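Side-chain contacts in putative polyphosphate kinase 2 family protein (Arthrobacter aurescens, PDB 3RHF), which probably transfers phosphate between polyphosphate and nucleotides, using a P-loop kinase fold: residues A[55-60]-A[96-101]; A[90-95]-A[135-140]; A[120-125]-A[164-169]; A[144-149]-A[229-234]. All coordinates share one frame; numbering follows the deposited sequence.

Contact 1. Residues A[55-60]-A[96-101]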
loop_
_atom_site.group_PDB
_atom_site.type_symbol
_atom_site.label_atom_id
_atom_site.label_comp_id
_atom_site.label_asym_id
_atom_site.label_seq_id
_atom_site.Cartn_x
_atom_site.Cartn_y
_atom_site.Cartn_z
ATOM N N ALA A 55 14.892 -3.112 -0.840
ATOM C CA ALA A 55 15.061 -4.514 -1.155
ATOM C C ALA A 55 15.203 -5.321 0.117
ATOM O O ALA A 55 14.572 -6.376 0.263
ATOM C CB ALA A 55 16.269 -4.736 -2.046
ATOM N N ARG A 56 16.004 -4.843 1.055
ATOM C CA ARG A 56 16.116 -5.542 2.332
ATOM C C ARG A 56 14.776 -5.677 3.089
ATOM O O ARG A 56 14.468 -6.754 3.633
ATOM C CB ARG A 56 17.113 -4.841 3.220
ATOM C CG ARG A 56 18.538 -4.902 2.695
ATOM C CD ARG A 56 19.418 -4.093 3.611
ATOM N NE ARG A 56 20.635 -3.722 2.940
ATOM C CZ ARG A 56 21.499 -2.811 3.365
ATOM N NH1 ARG A 56 21.310 -2.156 4.508
ATOM N NH2 ARG A 56 22.577 -2.577 2.632
ATOM N N LEU A 57 14.015 -4.569 3.144
ATOM C CA LEU A 57 12.738 -4.523 3.812
ATOM C C LEU A 57 11.737 -5.466 3.118
ATOM O O LEU A 57 11.058 -6.212 3.787
ATOM C CB LEU A 57 12.223 -3.089 3.840
ATOM C CG LEU A 57 10.984 -2.755 4.682
ATOM C CD1 LEU A 57 11.238 -3.042 6.129
ATOM C CD2 LEU A 57 10.512 -1.252 4.562
ATOM N N ALA A 58 11.693 -5.453 1.783
ATOM C CA ALA A 58 10.824 -6.368 1.025
ATOM C C ALA A 58 11.119 -7.836 1.404
ATOM O O ALA A 58 10.233 -8.606 1.672
ATOM C CB ALA A 58 10.969 -6.149 -0.475
ATOM N N GLU A 59 12.379 -8.204 1.481
ATOM C CA GLU A 59 12.710 -9.556 1.868
ATOM C C GLU A 59 12.274 -9.813 3.295
ATOM O O GLU A 59 11.668 -10.813 3.570
ATOM C CB GLU A 59 14.191 -9.870 1.678
ATOM C CG GLU A 59 14.590 -11.206 2.281
ATOM C CD GLU A 59 15.948 -11.779 1.804
ATOM O OE1 GLU A 59 16.780 -11.050 1.201
ATOM O OE2 GLU A 59 16.190 -12.998 2.046
ATOM N N LEU A 60 12.576 -8.928 4.218
ATOM C CA LEU A 60 12.328 -9.256 5.606
ATOM C C LEU A 60 10.830 -9.209 5.998
ATOM O O LEU A 60 10.401 -9.911 6.881
ATOM C CB LEU A 60 13.128 -8.356 6.505
ATOM C CG LEU A 60 14.591 -8.665 6.764
ATOM C CD1 LEU A 60 15.139 -7.454 7.412
ATOM C CD2 LEU A 60 14.716 -9.866 7.651
ATOM N N VAL A 96 5.569 1.608 3.213
ATOM C CA VAL A 96 4.551 0.726 2.695
ATOM C C VAL A 96 4.824 0.278 1.277
ATOM O O VAL A 96 4.665 -0.911 0.942
ATOM C CB VAL A 96 3.175 1.390 2.833
ATOM C CG1 VAL A 96 2.194 0.727 1.958
ATOM C CG2 VAL A 96 2.749 1.355 4.318
ATOM N N GLY A 97 5.306 1.182 0.455
ATOM C CA GLY A 97 5.601 0.847 -0.920
ATOM C C GLY A 97 6.786 -0.034 -1.135
ATOM O O GLY A 97 6.982 -0.548 -2.212
ATOM N N ALA A 98 7.635 -0.181 -0.144
ATOM C CA ALA A 98 8.761 -1.111 -0.263
ATOM C C ALA A 98 8.245 -2.489 0.057
ATOM O O ALA A 98 8.934 -3.457 -0.224
ATOM C CB ALA A 98 9.887 -0.757 0.686
HETATM N N MSE A 99 7.053 -2.587 0.659
HETATM C CA MSE A 99 6.513 -3.872 1.136
HETATM C C MSE A 99 5.431 -4.436 0.211
HETATM O O MSE A 99 4.963 -3.754 -0.694
HETATM C CB MSE A 99 5.976 -3.695 2.543
HETATM C CG MSE A 99 7.071 -3.422 3.511
HETATM SE SE MSE A 99 6.473 -3.255 5.348
HETATM C CE MSE A 99 8.239 -3.410 6.107
ATOM N N ASP A 100 5.068 -5.702 0.400
ATOM C CA ASP A 100 3.876 -6.221 -0.259
ATOM C C ASP A 100 2.670 -5.782 0.556
ATOM O O ASP A 100 2.598 -6.114 1.707
ATOM C CB ASP A 100 3.908 -7.741 -0.426
ATOM C CG ASP A 100 2.791 -8.261 -1.395
ATOM O OD1 ASP A 100 3.144 -9.007 -2.361
ATOM O OD2 ASP A 100 1.589 -7.916 -1.191
ATOM N N PRO A 101 1.727 -5.044 -0.065
ATOM C CA PRO A 101 0.555 -4.489 0.627
ATOM C C PRO A 101 -0.339 -5.522 1.277
ATOM O O PRO A 101 -1.013 -5.215 2.240
ATOM C CB PRO A 101 -0.220 -3.756 -0.480
ATOM C CG PRO A 101 0.267 -4.337 -1.771
ATOM C CD PRO A 101 1.674 -4.782 -1.520
#

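Contact 2. Residues A[90-95]-A[135-140]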
loop_
_atom_site.group_PDB
_atom_site.type_symbol
_atom_site.label_atom_id
_atom_site.label_comp_id
_atom_site.label_asym_id
_atom_site.label_seq_id
_atom_site.Cartn_x
_atom_site.Cartn_y
_atom_site.Cartn_z
ATOM N N GLY A 90 4.745 10.983 3.652
ATOM C CA GLY A 90 5.753 10.534 2.728
ATOM C C GLY A 90 6.526 9.347 3.241
ATOM O O GLY A 90 6.889 8.467 2.483
ATOM N N ILE A 91 6.847 9.332 4.502
ATOM C CA ILE A 91 7.557 8.190 5.027
ATOM C C ILE A 91 6.664 6.936 4.989
ATOM O O ILE A 91 7.148 5.860 4.565
ATOM C CB ILE A 91 8.120 8.450 6.466
ATOM C CG1 ILE A 91 9.113 9.619 6.403
ATOM C CG2 ILE A 91 8.795 7.226 7.035
ATOM C CD1 ILE A 91 10.419 9.378 7.082
ATOM N N VAL A 92 5.383 7.081 5.375
ATOM C CA VAL A 92 4.474 5.993 5.387
ATOM C C VAL A 92 4.400 5.432 4.015
ATOM O O VAL A 92 4.591 4.213 3.813
ATOM C CB VAL A 92 3.035 6.428 5.812
ATOM C CG1 VAL A 92 2.014 5.359 5.351
ATOM C CG2 VAL A 92 2.955 6.687 7.312
ATOM N N SER A 93 4.195 6.314 3.043
ATOM C CA SER A 93 4.130 5.901 1.657
ATOM C C SER A 93 5.371 5.215 1.208
ATOM O O SER A 93 5.321 4.294 0.377
ATOM C CB SER A 93 3.953 7.118 0.765
ATOM O OG SER A 93 3.816 6.786 -0.600
ATOM N N HIS A 94 6.516 5.668 1.667
ATOM C CA HIS A 94 7.703 5.023 1.160
ATOM C C HIS A 94 7.853 3.583 1.745
ATOM O O HIS A 94 8.112 2.606 1.013
ATOM C CB HIS A 94 8.971 5.848 1.386
ATOM C CG HIS A 94 10.122 5.290 0.644
ATOM N ND1 HIS A 94 10.880 4.253 1.148
ATOM C CD2 HIS A 94 10.554 5.498 -0.626
ATOM C CE1 HIS A 94 11.765 3.877 0.230
ATOM N NE2 HIS A 94 11.586 4.611 -0.855
ATOM N N VAL A 95 7.678 3.472 3.061
ATOM C CA VAL A 95 7.838 2.226 3.785
ATOM C C VAL A 95 6.817 1.208 3.289
ATOM O O VAL A 95 7.133 0.090 2.972
ATOM C CB VAL A 95 7.619 2.447 5.292
ATOM C CG1 VAL A 95 7.621 1.111 5.998
ATOM C CG2 VAL A 95 8.702 3.398 5.889
ATOM N N VAL A 135 2.838 -6.356 9.150
ATOM C CA VAL A 135 3.466 -5.090 9.549
ATOM C C VAL A 135 2.382 -4.074 9.624
ATOM O O VAL A 135 1.726 -3.765 8.646
ATOM C CB VAL A 135 4.525 -4.596 8.540
ATOM C CG1 VAL A 135 4.986 -3.198 8.919
ATOM C CG2 VAL A 135 5.741 -5.606 8.482
ATOM N N GLY A 136 2.155 -3.565 10.796
ATOM C CA GLY A 136 1.135 -2.527 10.960
ATOM C C GLY A 136 1.781 -1.163 10.950
ATOM O O GLY A 136 2.870 -0.965 11.561
ATOM N N VAL A 137 1.148 -0.217 10.254
ATOM C CA VAL A 137 1.626 1.163 10.289
ATOM C C VAL A 137 0.527 2.081 10.759
ATOM O O VAL A 137 -0.555 2.138 10.158
ATOM C CB VAL A 137 2.201 1.619 8.940
ATOM C CG1 VAL A 137 2.503 3.133 8.994
ATOM C CG2 VAL A 137 3.446 0.786 8.565
ATOM N N PHE A 138 0.834 2.791 11.850
ATOM C CA PHE A 138 -0.019 3.848 12.414
ATOM C C PHE A 138 0.538 5.254 12.063
ATOM O O PHE A 138 1.537 5.723 12.652
ATOM C CB PHE A 138 -0.108 3.738 13.948
ATOM C CG PHE A 138 -1.009 2.621 14.487
ATOM C CD1 PHE A 138 -1.732 1.767 13.662
ATOM C CD2 PHE A 138 -1.125 2.458 15.864
ATOM C CE1 PHE A 138 -2.568 0.738 14.212
ATOM C CE2 PHE A 138 -1.912 1.438 16.416
ATOM C CZ PHE A 138 -2.636 0.577 15.587
ATOM N N ASP A 139 -0.100 5.879 11.067
ATOM C CA ASP A 139 0.044 7.313 10.819
ATOM C C ASP A 139 -0.876 8.086 11.791
ATOM O O ASP A 139 -2.090 8.145 11.614
ATOM C CB ASP A 139 -0.248 7.648 9.349
ATOM C CG ASP A 139 -0.071 9.122 9.013
ATOM O OD1 ASP A 139 0.080 9.902 9.951
ATOM O OD2 ASP A 139 -0.083 9.513 7.815
ATOM N N ARG A 140 -0.225 8.695 12.789
ATOM C CA ARG A 140 -0.824 9.109 14.056
ATOM C C ARG A 140 -1.305 7.875 14.813
ATOM O O ARG A 140 -1.396 6.804 14.232
ATOM C CB ARG A 140 -1.946 10.122 13.870
ATOM C CG ARG A 140 -1.526 11.374 13.170
ATOM C CD ARG A 140 -2.753 12.223 12.949
ATOM N NE ARG A 140 -2.446 13.493 12.324
ATOM C CZ ARG A 140 -2.368 13.713 11.013
ATOM N NH1 ARG A 140 -2.072 14.941 10.597
ATOM N NH2 ARG A 140 -2.569 12.737 10.116
#

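Contact 3. Residues A[120-125]-A[164-169]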
loop_
_atom_site.group_PDB
_atom_site.type_symbol
_atom_site.label_atom_id
_atom_site.label_comp_id
_atom_site.label_asym_id
_atom_site.label_seq_id
_atom_site.Cartn_x
_atom_site.Cartn_y
_atom_site.Cartn_z
ATOM N N ASP A 120 -13.617 4.406 25.376
ATOM C CA ASP A 120 -12.292 4.700 25.866
ATOM C C ASP A 120 -11.376 4.935 24.665
ATOM O O ASP A 120 -11.610 4.401 23.602
ATOM C CB ASP A 120 -11.764 3.538 26.667
ATOM C CG ASP A 120 -10.372 3.778 27.119
ATOM O OD1 ASP A 120 -10.235 4.657 27.997
ATOM O OD2 ASP A 120 -9.425 3.139 26.594
ATOM N N PHE A 121 -10.340 5.750 24.852
ATOM C CA PHE A 121 -9.567 6.274 23.731
ATOM C C PHE A 121 -8.786 5.197 23.010
ATOM O O PHE A 121 -8.577 5.333 21.829
ATOM C CB PHE A 121 -8.664 7.409 24.170
ATOM C CG PHE A 121 -7.428 6.972 24.875
ATOM C CD1 PHE A 121 -6.213 6.989 24.235
ATOM C CD2 PHE A 121 -7.466 6.556 26.194
ATOM C CE1 PHE A 121 -5.055 6.578 24.909
ATOM C CE2 PHE A 121 -6.335 6.159 26.857
ATOM C CZ PHE A 121 -5.121 6.170 26.224
ATOM N N LEU A 122 -8.415 4.119 23.700
ATOM C CA LEU A 122 -7.787 2.947 23.066
ATOM C C LEU A 122 -8.689 2.001 22.267
ATOM O O LEU A 122 -8.186 1.128 21.565
ATOM C CB LEU A 122 -7.036 2.126 24.097
ATOM C CG LEU A 122 -5.915 2.907 24.764
ATOM C CD1 LEU A 122 -5.351 2.005 25.860
ATOM C CD2 LEU A 122 -4.835 3.352 23.742
ATOM N N TRP A 123 -9.991 2.144 22.342
ATOM C CA TRP A 123 -10.837 1.163 21.693
ATOM C C TRP A 123 -10.545 1.189 20.195
ATOM O O TRP A 123 -10.289 0.157 19.594
ATOM C CB TRP A 123 -12.297 1.450 21.988
ATOM C CG TRP A 123 -13.315 0.599 21.284
ATOM C CD1 TRP A 123 -13.713 -0.658 21.641
ATOM C CD2 TRP A 123 -14.119 0.965 20.157
ATOM N NE1 TRP A 123 -14.680 -1.118 20.756
ATOM C CE2 TRP A 123 -14.943 -0.134 19.849
ATOM C CE3 TRP A 123 -14.199 2.104 19.361
ATOM C CZ2 TRP A 123 -15.863 -0.109 18.825
ATOM C CZ3 TRP A 123 -15.109 2.128 18.321
ATOM C CH2 TRP A 123 -15.924 1.023 18.056
ATOM N N ARG A 124 -10.516 2.377 19.585
ATOM C CA ARG A 124 -10.321 2.446 18.135
ATOM C C ARG A 124 -8.939 2.024 17.693
ATOM O O ARG A 124 -8.763 1.585 16.569
ATOM C CB ARG A 124 -10.644 3.830 17.610
ATOM C CG ARG A 124 -9.710 4.926 18.095
ATOM C CD ARG A 124 -10.087 6.204 17.432
ATOM N NE ARG A 124 -9.111 7.268 17.567
ATOM C CZ ARG A 124 -8.975 8.252 16.668
ATOM N NH1 ARG A 124 -9.729 8.304 15.540
ATOM N NH2 ARG A 124 -8.050 9.173 16.859
ATOM N N ILE A 125 -7.979 2.114 18.597
ATOM C CA ILE A 125 -6.632 1.767 18.291
ATOM C C ILE A 125 -6.422 0.260 18.304
ATOM O O ILE A 125 -5.781 -0.289 17.376
ATOM C CB ILE A 125 -5.631 2.394 19.267
ATOM C CG1 ILE A 125 -5.906 3.889 19.522
ATOM C CG2 ILE A 125 -4.205 2.245 18.670
ATOM C CD1 ILE A 125 -5.759 4.785 18.259
ATOM N N TYR A 164 -1.450 7.943 30.067
ATOM C CA TYR A 164 -0.078 7.511 29.960
ATOM C C TYR A 164 0.068 6.078 30.456
ATOM O O TYR A 164 0.766 5.258 29.823
ATOM C CB TYR A 164 0.839 8.408 30.790
ATOM C CG TYR A 164 0.971 9.804 30.290
ATOM C CD1 TYR A 164 1.121 10.082 28.927
ATOM C CD2 TYR A 164 0.993 10.857 31.172
ATOM C CE1 TYR A 164 1.265 11.411 28.485
ATOM C CE2 TYR A 164 1.130 12.165 30.756
ATOM C CZ TYR A 164 1.262 12.445 29.437
ATOM O OH TYR A 164 1.403 13.740 29.060
ATOM N N ALA A 165 -0.547 5.788 31.597
ATOM C CA ALA A 165 -0.445 4.463 32.176
ATOM C C ALA A 165 -1.195 3.463 31.297
ATOM O O ALA A 165 -0.736 2.344 31.141
ATOM C CB ALA A 165 -0.937 4.420 33.645
ATOM N N ALA A 166 -2.309 3.864 30.692
ATOM C CA ALA A 166 -3.055 2.928 29.831
ATOM C C ALA A 166 -2.268 2.536 28.556
ATOM O O ALA A 166 -2.216 1.352 28.149
ATOM C CB ALA A 166 -4.399 3.499 29.477
ATOM N N ILE A 167 -1.644 3.547 27.948
ATOM C CA ILE A 167 -0.804 3.380 26.788
ATOM C C ILE A 167 0.286 2.351 27.112
ATOM O O ILE A 167 0.438 1.361 26.424
ATOM C CB ILE A 167 -0.231 4.764 26.336
ATOM C CG1 ILE A 167 -1.320 5.593 25.644
ATOM C CG2 ILE A 167 0.885 4.615 25.412
ATOM C CD1 ILE A 167 -1.012 7.087 25.514
ATOM N N ASN A 168 1.011 2.546 28.195
ATOM C CA ASN A 168 2.055 1.626 28.566
ATOM C C ASN A 168 1.567 0.199 28.787
ATOM O O ASN A 168 2.261 -0.756 28.410
ATOM C CB ASN A 168 2.770 2.140 29.799
ATOM C CG ASN A 168 3.684 3.331 29.492
ATOM O OD1 ASN A 168 4.144 3.535 28.346
ATOM N ND2 ASN A 168 3.968 4.110 30.509
ATOM N N ASP A 169 0.377 0.058 29.366
ATOM C CA ASP A 169 -0.239 -1.245 29.616
ATOM C C ASP A 169 -0.635 -1.895 28.319
ATOM O O ASP A 169 -0.349 -3.072 28.110
ATOM C CB ASP A 169 -1.476 -1.125 30.490
ATOM C CG ASP A 169 -2.199 -2.484 30.676
ATOM O OD1 ASP A 169 -1.709 -3.346 31.470
ATOM O OD2 ASP A 169 -3.268 -2.717 30.034
#

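Contact 4. Residues A[144-149]-A[229-234]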
loop_
_atom_site.group_PDB
_atom_site.type_symbol
_atom_site.label_atom_id
_atom_site.label_comp_id
_atom_site.label_asym_id
_atom_site.label_seq_id
_atom_site.Cartn_x
_atom_site.Cartn_y
_atom_site.Cartn_z
ATOM N N GLU A 144 -2.085 10.729 20.115
ATOM C CA GLU A 144 -2.827 11.943 19.824
ATOM C C GLU A 144 -3.616 12.356 21.051
ATOM O O GLU A 144 -3.767 13.581 21.326
ATOM C CB GLU A 144 -3.783 11.793 18.646
ATOM C CG GLU A 144 -3.080 11.651 17.304
ATOM C CD GLU A 144 -2.421 12.935 16.831
ATOM O OE1 GLU A 144 -3.140 13.847 16.417
ATOM O OE2 GLU A 144 -1.187 13.043 16.842
ATOM N N ASP A 145 -4.078 11.343 21.812
ATOM C CA ASP A 145 -4.931 11.602 22.960
ATOM C C ASP A 145 -4.176 12.084 24.185
ATOM O O ASP A 145 -4.804 12.396 25.162
ATOM C CB ASP A 145 -5.779 10.391 23.274
ATOM C CG ASP A 145 -6.765 10.101 22.173
ATOM O OD1 ASP A 145 -7.735 10.883 22.035
ATOM O OD2 ASP A 145 -6.575 9.104 21.439
ATOM N N VAL A 146 -2.846 12.141 24.147
ATOM C CA VAL A 146 -2.097 12.903 25.149
ATOM C C VAL A 146 -1.273 14.074 24.589
ATOM O O VAL A 146 -0.375 14.575 25.277
ATOM C CB VAL A 146 -1.168 12.008 25.961
ATOM C CG1 VAL A 146 -1.985 10.991 26.674
ATOM C CG2 VAL A 146 -0.085 11.379 25.082
ATOM N N LEU A 147 -1.564 14.496 23.361
ATOM C CA LEU A 147 -0.844 15.617 22.739
ATOM C C LEU A 147 -1.816 16.768 22.457
ATOM O O LEU A 147 -1.815 17.749 23.145
ATOM C CB LEU A 147 -0.122 15.203 21.445
ATOM C CG LEU A 147 0.988 14.180 21.645
ATOM C CD1 LEU A 147 1.322 13.487 20.350
ATOM C CD2 LEU A 147 2.223 14.810 22.298
ATOM N N ILE A 148 -2.645 16.626 21.435
ATOM C CA ILE A 148 -3.552 17.660 21.064
ATOM C C ILE A 148 -4.425 17.949 22.304
ATOM O O ILE A 148 -4.574 19.093 22.720
ATOM C CB ILE A 148 -4.314 17.289 19.731
ATOM C CG1 ILE A 148 -5.002 18.527 19.133
ATOM C CG2 ILE A 148 -5.346 16.240 19.924
ATOM C CD1 ILE A 148 -5.442 18.361 17.625
ATOM N N HIS A 149 -4.917 16.901 22.950
ATOM C CA HIS A 149 -5.798 17.057 24.107
ATOM C C HIS A 149 -5.099 17.807 25.234
ATOM O O HIS A 149 -5.710 18.585 25.943
ATOM C CB HIS A 149 -6.259 15.686 24.608
ATOM C CG HIS A 149 -7.278 15.018 23.730
ATOM N ND1 HIS A 149 -8.507 14.597 24.203
ATOM C CD2 HIS A 149 -7.245 14.681 22.420
ATOM C CE1 HIS A 149 -9.189 14.032 23.222
ATOM N NE2 HIS A 149 -8.449 14.078 22.127
ATOM N N SER A 229 7.458 15.999 24.936
ATOM C CA SER A 229 8.569 15.688 25.800
ATOM C C SER A 229 8.057 15.020 27.044
ATOM O O SER A 229 8.683 14.113 27.531
ATOM C CB SER A 229 9.408 16.933 26.115
ATOM O OG SER A 229 8.633 17.812 26.840
ATOM N N VAL A 230 6.891 15.434 27.532
ATOM C CA VAL A 230 6.294 14.786 28.698
ATOM C C VAL A 230 5.866 13.368 28.349
ATOM O O VAL A 230 6.264 12.409 29.037
ATOM C CB VAL A 230 5.132 15.586 29.283
ATOM C CG1 VAL A 230 4.403 14.763 30.394
ATOM C CG2 VAL A 230 5.668 16.912 29.825
ATOM N N ALA A 231 5.100 13.243 27.273
ATOM C CA ALA A 231 4.762 11.937 26.670
ATOM C C ALA A 231 5.952 10.990 26.605
ATOM O O ALA A 231 5.802 9.813 26.927
ATOM C CB ALA A 231 4.165 12.119 25.251
ATOM N N PHE A 232 7.123 11.489 26.199
ATOM C CA PHE A 232 8.318 10.627 26.149
ATOM C C PHE A 232 8.834 10.268 27.537
ATOM O O PHE A 232 9.288 9.151 27.734
ATOM C CB PHE A 232 9.519 11.209 25.368
ATOM C CG PHE A 232 9.225 11.644 23.947
ATOM C CD1 PHE A 232 8.335 10.978 23.158
ATOM C CD2 PHE A 232 9.882 12.735 23.420
ATOM C CE1 PHE A 232 8.084 11.406 21.879
ATOM C CE2 PHE A 232 9.637 13.164 22.165
ATOM C CZ PHE A 232 8.711 12.493 21.392
ATOM N N GLU A 233 8.795 11.184 28.498
ATOM C CA GLU A 233 9.218 10.828 29.859
ATOM C C GLU A 233 8.285 9.774 30.398
ATOM O O GLU A 233 8.681 8.962 31.189
ATOM C CB GLU A 233 9.198 12.039 30.824
ATOM C CG GLU A 233 10.364 13.068 30.602
ATOM C CD GLU A 233 10.204 14.391 31.418
ATOM O OE1 GLU A 233 9.508 14.305 32.476
ATOM O OE2 GLU A 233 10.765 15.468 31.000
ATOM N N LYS A 234 7.024 9.817 29.995
ATOM C CA LYS A 234 6.013 8.940 30.579
ATOM C C LYS A 234 5.949 7.572 29.899
ATOM O O LYS A 234 5.668 6.601 30.585
ATOM C CB LYS A 234 4.632 9.613 30.533
ATOM C CG LYS A 234 4.546 10.975 31.304
ATOM C CD LYS A 234 4.118 10.797 32.777
ATOM C CE LYS A 234 4.383 12.026 33.646
ATOM N NZ LYS A 234 4.772 11.570 35.015
#

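Contact 1. Residues A[55-60]-A[96-101]
Near the C-terminal end of helix 88-98, which follows strand 75-82 in this P-loop fold, Ala-98 and Met-99 pack against Leu-57 and Ala-58 of helix 43-69. The backbones come close. The CA atoms of Ala-58 and Met-99 are 5.0 Å apart. Ala-58 CB lies 3.4 Å from Ala-98 O, a van der Waals contact. Leu-57 points at the other segment. Its CD2 meets Ala-98 CB at 4.0 Å, and its CG is 4.1 Å from Met-99 CG. Met-99 is modelled as selenomethionine. Its CG is anti to the carbonyl carbon (chi1 -67°), and the extended chain beyond it runs alongside Leu-57. The exact place of CE is doubtful, because it is modelled too close to Leu-57. Leu-262 and Leu-265 of helix 250-266 also cover Leu-57, and Met-99 also packs on Val-104. Beside this apolar patch, Gln-61 OE1 accepts a hydrogen bond from Asp-100 N. The arrangement is the packing of a helix on the C-terminal end of helix 88-98 and the residue after it, within one outer layer of an alpha/beta/alpha sandwich.

Contact 2. Residues A[90-95]-A[135-140]
Asp-139 OD2 takes a weak hydrogen bond from Gln-102 NE2 of the second subunit, and it lies 4.2 Å from Val-92 CG2 across the contact. The other oxygen, Asp-139 OD1, is 3.9 Å from Arg-140 NH2. That is a long ion pair. The oxygen sits well out of the guanidinium plane, and no N-H points at it. Arg-140 has a second acidic partner in Asp-84. A bound phosphate ion, perhaps a component of the crystallisation solution, lies about 5 Å from the Asp-139 side chain. An aspartate ending a hydrophobic strand beside the P-loop strand is consistent with a Walker B position.

The rest is apolar. Val-92 reaches the strand with one branch, CG2, which is anti to the carbonyl carbon. It touches Asp-139 CB at 3.9 Å and Val-137 CG1 at 4.0 Å. Val-92 and Val-137 lie alongside each other, running opposite ways, and the Asp-139 side chain runs across Val-92. Leu-80 and Leu-106 also cover Val-92. Strand 135-139 lies between strands 75-82 and 104-108, and helix 88-98 is the crossover that joins those two strands and passes over this one.

Contact 3. Residues A[120-125]-A[164-169]
Apolar contact carries this pair: Phe-121 and Leu-122 pack on Ala-166 and Ile-167 of helix 157-176. Phe-121 presents a ring edge. Ile-167 CG1 lies in the ring plane, 3.9 Å from Phe-121 CZ, and the two side chains cross at about a right angle. Ile-167 CD1 follows at 4.1 Å from Phe-121 CE1. Ala-166 CB approaches the same ring obliquely, at 4.2 Å from Phe-121 CE2. The Phe-121 CG sits between the backbone N and the carbonyl carbon (chi1 78°), and this turns the ring over its own neighbour. Leu-122 CG is 3.6 Å above one face of the Phe-121 ring, offset toward the rim. Leu-122 CD1 extends farther and touches Ala-166 CB at 4.0 Å, close to the carbonyl oxygen of the same alanine.

Hydrogen bonds shape segment 120-125 itself. Leu-122 N donates to Asp-120 OD2 at 3.2 Å, with an angle of 152° at the hydrogen. It meets the oxygen from above the carboxylate plane, 61° out of it. Trp-123 N bonds to Asp-120 O and closes a type I turn. The side-chain bond caps the way into helix 123-126.

Charges add two links to helix 157-176. Asp-120 OD1 pairs with Arg-162, and Arg-163 makes a cation-pi contact with Phe-121. The arrangement is a capped turn leading into a short helix, packed on a long helix in one outer layer of an alpha/beta/alpha sandwich.

Contact 4. Residues A[144-149]-A[229-234]
The backbones of Val-146 and Ala-231 face each other, with their CA atoms 7.1 Å apart. Segment 144-149 is a turn followed by the start of helix 148-151. Leu-147 N bonds to Glu-144 O at 3.1 Å, which folds the chain back on itself. Segment 229-234 is regular helix, with Glu-233 N bonded to Ser-229 O at 3.1 Å.

One methyl group serves both partners. Ala-231 CB points at the turn and meets Val-146 CG2 at 4.3 Å and Leu-147 CD2 at 4.4 Å. These are light van der Waals contacts. Val-146 has chi1 -61°, which sets CG2 between its backbone N and carbonyl carbon and turns it to the alanine. Leu-147 starts off to one side, but its end comes nearer, with CD2 toward the helix.

In the alpha/beta/alpha sandwich, the turn belongs to the connection after strand 135-139, and helix 221-235 is the one that leads to strand 242-246. The contact therefore joins two connections of the parallel sheet. Tyr-164 of helix 157-176 packs on both Val-146 and Val-230. Leu-147 also touches Ala-227 and Tyr-228, one turn earlier on the helix. Polar bonds also hold the turn: Arg-163 NH1 donates to Asp-145 O, and Glu-144 OE2 bonds to Gln-81 NE2.

Overall arrangement
Contacts 1 and 2 share helix 88-98, and both touch the second subunit. Contact 2 is the central one, its centre about 6 Å from the chain's centre, and the only one of the four that joins a helix to a strand. Contact 1 is partly buried, its centre about 15 Å from the chain's centre. Contacts 3 and 4 lie on the opposite side of the chain's centre from contact 1, in buried helix and turn packing, with centres about 12 Å apart. Asn-168 of contact 3 probably hydrogen-bonds to Lys-234 O of contact 4. Strand 135-139 connects the two groups, since Phe-138 packs on Ile-125. All four contacts are apolar across their segments. Contact 2 adds a carboxylate near phosphate, and contact 3 an aromatic ring.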